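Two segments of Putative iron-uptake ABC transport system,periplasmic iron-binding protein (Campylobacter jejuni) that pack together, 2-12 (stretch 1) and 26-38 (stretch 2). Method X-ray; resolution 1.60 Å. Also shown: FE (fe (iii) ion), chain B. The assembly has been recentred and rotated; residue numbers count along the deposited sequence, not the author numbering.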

# COMPACT_ATOMS: atom_id res chain seq x y z
N SER A 2 -4.89 24.63 16.19
CA SER A 2 -5.37 25.59 15.14
C SER A 2 -5.13 25.20 13.67
O SER A 2 -6.09 25.22 12.93
CB SER A 2 -4.91 27.01 15.39
OG SER A 2 -5.80 27.90 14.72
N GLU A 3 -3.89 24.90 13.24
CA GLU A 3 -3.62 24.33 11.91
C GLU A 3 -2.86 22.98 12.07
O GLU A 3 -2.19 22.71 13.09
CB GLU A 3 -2.76 25.29 11.06
CG GLU A 3 -3.49 26.32 10.19
CD GLU A 3 -2.58 26.90 9.11
OE1 GLU A 3 -1.36 27.01 9.42
OE2 GLU A 3 -3.04 27.23 7.97
N LEU A 4 -2.98 22.14 11.06
CA LEU A 4 -2.25 20.86 10.98
C LEU A 4 -1.88 20.63 9.52
O LEU A 4 -2.71 20.65 8.67
CB LEU A 4 -3.08 19.69 11.53
CG LEU A 4 -2.34 18.35 11.39
CD1 LEU A 4 -1.19 18.22 12.37
CD2 LEU A 4 -3.36 17.23 11.60
N ASN A 5 -0.58 20.48 9.24
CA ASN A 5 -0.08 20.35 7.89
C ASN A 5 0.27 18.90 7.54
O ASN A 5 1.18 18.33 8.15
CB ASN A 5 1.14 21.25 7.76
CG ASN A 5 0.77 22.75 7.95
OD1 ASN A 5 -0.20 23.22 7.34
ND2 ASN A 5 1.50 23.46 8.78
N ILE A 6 -0.52 18.29 6.66
CA ILE A 6 -0.35 16.89 6.28
C ILE A 6 0.23 16.79 4.87
O ILE A 6 -0.33 17.38 3.95
CB ILE A 6 -1.71 16.18 6.31
CG1 ILE A 6 -2.26 16.24 7.74
CG2 ILE A 6 -1.59 14.77 5.74
CD1 ILE A 6 -3.56 15.47 7.97
N TYR A 7 1.34 16.08 4.75
CA TYR A 7 1.92 15.66 3.48
C TYR A 7 1.53 14.18 3.30
O TYR A 7 1.96 13.36 4.07
CB TYR A 7 3.45 15.78 3.53
CG TYR A 7 4.03 17.18 3.32
CD1 TYR A 7 3.28 18.31 3.49
CD2 TYR A 7 5.36 17.33 3.09
CE1 TYR A 7 3.85 19.62 3.35
CE2 TYR A 7 5.95 18.60 2.93
CZ TYR A 7 5.19 19.73 3.09
OH TYR A 7 5.80 20.98 2.99
N SER A 8 0.74 13.89 2.28
CA SER A 8 0.16 12.57 2.09
C SER A 8 0.39 11.97 0.73
O SER A 8 0.13 12.61 -0.29
CB SER A 8 -1.33 12.59 2.36
OG SER A 8 -1.88 11.29 2.09
N ALA A 9 0.91 10.74 0.72
CA ALA A 9 1.06 9.96 -0.48
C ALA A 9 -0.08 8.95 -0.66
O ALA A 9 -0.04 8.14 -1.55
CB ALA A 9 2.43 9.27 -0.52
N ARG A 10 -1.09 9.03 0.21
CA ARG A 10 -2.37 8.36 -0.05
C ARG A 10 -3.05 9.07 -1.25
O ARG A 10 -2.58 10.13 -1.72
CB ARG A 10 -3.24 8.32 1.20
CG ARG A 10 -2.78 7.26 2.17
CD ARG A 10 -3.58 7.21 3.46
NE ARG A 10 -5.00 6.97 3.27
CZ ARG A 10 -5.59 5.72 3.30
NH1 ARG A 10 -4.88 4.61 3.47
NH2 ARG A 10 -6.92 5.64 3.17
N HIS A 11 -4.08 8.46 -1.81
CA HIS A 11 -4.65 8.93 -3.06
C HIS A 11 -6.11 8.48 -3.17
O HIS A 11 -6.52 7.86 -4.18
CB HIS A 11 -3.77 8.40 -4.22
CG HIS A 11 -3.24 7.02 -3.97
ND1 HIS A 11 -2.01 6.78 -3.40
CD2 HIS A 11 -3.79 5.79 -4.19
CE1 HIS A 11 -1.83 5.46 -3.27
NE2 HIS A 11 -2.90 4.85 -3.77
N TYR A 12 -6.86 8.79 -2.12
CA TYR A 12 -8.21 8.27 -1.93
C TYR A 12 -9.21 9.34 -1.55
O TYR A 12 -8.94 10.21 -0.71
CB TYR A 12 -8.21 7.22 -0.82
CG TYR A 12 -7.14 6.17 -1.00
CD1 TYR A 12 -6.07 6.08 -0.11
CD2 TYR A 12 -7.12 5.35 -2.11
CE1 TYR A 12 -5.06 5.16 -0.26
CE2 TYR A 12 -6.11 4.44 -2.27
CZ TYR A 12 -5.10 4.31 -1.36
OH TYR A 12 -4.12 3.37 -1.62
N THR A 26 -12.35 18.64 16.27
CA THR A 26 -11.33 19.35 17.01
C THR A 26 -11.26 20.86 16.83
O THR A 26 -10.60 21.55 17.62
CB THR A 26 -9.94 18.80 16.62
OG1 THR A 26 -9.71 19.08 15.24
CG2 THR A 26 -9.87 17.26 16.74
N GLY A 27 -11.85 21.36 15.75
CA GLY A 27 -11.73 22.74 15.37
C GLY A 27 -10.41 23.10 14.73
O GLY A 27 -10.15 24.29 14.46
N ILE A 28 -9.58 22.09 14.45
CA ILE A 28 -8.27 22.29 13.83
C ILE A 28 -8.42 22.28 12.33
O ILE A 28 -9.06 21.38 11.77
CB ILE A 28 -7.29 21.13 14.25
CG1 ILE A 28 -7.00 21.16 15.74
CG2 ILE A 28 -5.97 21.23 13.45
CD1 ILE A 28 -6.39 19.89 16.27
N LYS A 29 -7.84 23.25 11.63
CA LYS A 29 -7.87 23.27 10.19
C LYS A 29 -6.73 22.45 9.62
O LYS A 29 -5.58 22.69 9.98
CB LYS A 29 -7.72 24.71 9.67
CG LYS A 29 -7.78 24.84 8.13
CD LYS A 29 -9.17 24.59 7.61
CE LYS A 29 -9.24 24.50 6.10
NZ LYS A 29 -9.13 23.08 5.65
N VAL A 30 -7.06 21.52 8.73
CA VAL A 30 -6.05 20.66 8.09
C VAL A 30 -5.70 21.24 6.71
O VAL A 30 -6.58 21.58 5.94
CB VAL A 30 -6.56 19.25 7.91
CG1 VAL A 30 -5.59 18.40 7.11
CG2 VAL A 30 -6.79 18.66 9.26
N ASN A 31 -4.41 21.42 6.47
CA ASN A 31 -3.86 21.77 5.16
C ASN A 31 -3.30 20.47 4.58
O ASN A 31 -2.29 19.97 5.08
CB ASN A 31 -2.74 22.79 5.32
CG ASN A 31 -3.22 24.07 5.93
OD1 ASN A 31 -4.27 24.53 5.57
ND2 ASN A 31 -2.47 24.65 6.89
N HIS A 32 -3.96 19.93 3.57
CA HIS A 32 -3.67 18.61 3.04
C HIS A 32 -2.93 18.77 1.72
O HIS A 32 -3.46 19.35 0.77
CB HIS A 32 -4.98 17.85 2.86
CG HIS A 32 -4.81 16.41 2.46
ND1 HIS A 32 -5.35 15.91 1.30
CD2 HIS A 32 -4.25 15.36 3.09
CE1 HIS A 32 -5.07 14.62 1.20
NE2 HIS A 32 -4.43 14.25 2.29
N THR A 33 -1.68 18.29 1.68
CA THR A 33 -0.87 18.30 0.46
C THR A 33 -0.67 16.86 -0.02
O THR A 33 -0.11 16.07 0.69
CB THR A 33 0.47 18.95 0.80
OG1 THR A 33 0.29 20.36 1.04
CG2 THR A 33 1.40 18.92 -0.39
N GLN A 34 -1.13 16.54 -1.22
CA GLN A 34 -1.00 15.20 -1.79
C GLN A 34 -0.03 15.25 -2.96
O GLN A 34 -0.13 16.11 -3.84
CB GLN A 34 -2.35 14.70 -2.26
CG GLN A 34 -2.34 13.30 -2.82
CD GLN A 34 -3.74 12.81 -3.17
OE1 GLN A 34 -4.66 12.87 -2.33
NE2 GLN A 34 -3.91 12.34 -4.40
N ALA A 35 0.89 14.30 -2.98
CA ALA A 35 1.83 14.11 -4.07
C ALA A 35 2.39 12.72 -3.99
O ALA A 35 2.10 11.96 -3.03
CB ALA A 35 2.95 15.12 -3.99
N LYS A 36 3.22 12.36 -4.96
CA LYS A 36 3.90 11.07 -4.90
C LYS A 36 4.81 11.00 -3.71
O LYS A 36 5.36 11.99 -3.26
CB LYS A 36 4.70 10.81 -6.16
CG LYS A 36 3.95 10.69 -7.39
CD LYS A 36 4.91 10.45 -8.54
CE LYS A 36 4.33 10.91 -9.82
NZ LYS A 36 4.85 12.28 -10.17
N ALA A 37 4.99 9.80 -3.13
CA ALA A 37 5.86 9.70 -1.97
C ALA A 37 7.28 10.18 -2.20
O ALA A 37 7.87 10.76 -1.31
CB ALA A 37 5.86 8.32 -1.40
N SER A 38 7.83 9.82 -3.36
CA SER A 38 9.19 10.20 -3.69
C SER A 38 9.33 11.73 -3.71
O SER A 38 10.32 12.24 -3.21
CB SER A 38 9.58 9.61 -5.04
OG SER A 38 8.73 10.03 -6.07
FE FE B . -3.26 2.74 -3.25
O HOH W 1 -4.36 11.28 2.88
O HOH W 2 -0.63 10.84 -3.52
O HOH W 3 -3.75 12.23 -0.20

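Two parallel strands, 3-8 and 29-34, whose axes come within 4.6 Å of each other, are laced by the staggered ladder typical of parallel sheet. Lys 29 N donates to Ser 2 O (2.9 Å), Leu 4 N to Lys 29 O (2.9 Å), Asn 31 N to Leu 4 O (2.9 Å), Ile 6 N to Asn 31 O (2.9 Å), Thr 33 N to Ile 6 O (2.8 Å) and Ser 8 N to Thr 33 O (2.8 Å). The last rung, Ala 35 N to Ser 8 O, stretches to 3.3 Å as the second strand ends. The contact buries 819 Å², both sides summed; Leu 4, Ile 6 and Val 30 are buried, while Glu 3, Lys 29 and Gln 34 remain exposed.

Because paired residues share a face, the side chains sort into two layers. Leu 4, Ile 6 and Ser 8 stand with Val 30, His 32 and Gln 34, and shape governs the apolar part of this layer. The Leu 4 CB lies 3.8 Å from Ile 28 CG2, so the isoleucine, just ahead of the strand, fills the space beside the base of the leucine. Ile 6 reaches back toward the preceding pair: its CD1 meets Val 30 CG1 at 3.7 Å, while its CG2 branch approaches the edge of the imidazole, 3.8 Å from His 32 CD2. A beta-branched chain suits this spot, since its two arms touch successive neighbours.

Further along, the small Ser 8 sits beside the His 32 ring, Ser 8 CB 3.5 Å from His 32 NE2. Water 1 bridges the two side chains, hydrogen-bonded to Ser 8 OG (2.6 Å) and His 32 NE2 (3.0 Å). Ser 8 OG also accepts from Arg 10 N at 3.0 Å, tying the strand end to the loop that follows.

The other face is polar at its start. Asn 31 inclines toward stretch 1, and its ND2 donates to both Glu 3 OE2 (2.9 Å) and Asn 5 OD1 (2.7 Å), one amide nitrogen serving two acceptors. Next, the Tyr 7 ring packs obliquely beside the compact Thr 33, Tyr 7 CD1 lying 3.9 Å from Thr 33 CB.

Beyond the ladder two small residues meet: Ala 9 CB touches Ala 37 CB at 3.7 Å, methyl against methyl, where the helix begins. The end of extended Gln 34 comes nearer stretch 1, and waters fill the gaps there. Water 3 sits between Gln 34 OE1 (2.4 Å) and Arg 10 O (2.8 Å), within reach of both; water 2 joins Arg 10 O (2.7 Å) to Ala 35 O (3.0 Å). Past this seam, His 11 NE2 and Tyr 12 OH bind the iron, FE, at 2.2 and 1.9 Å.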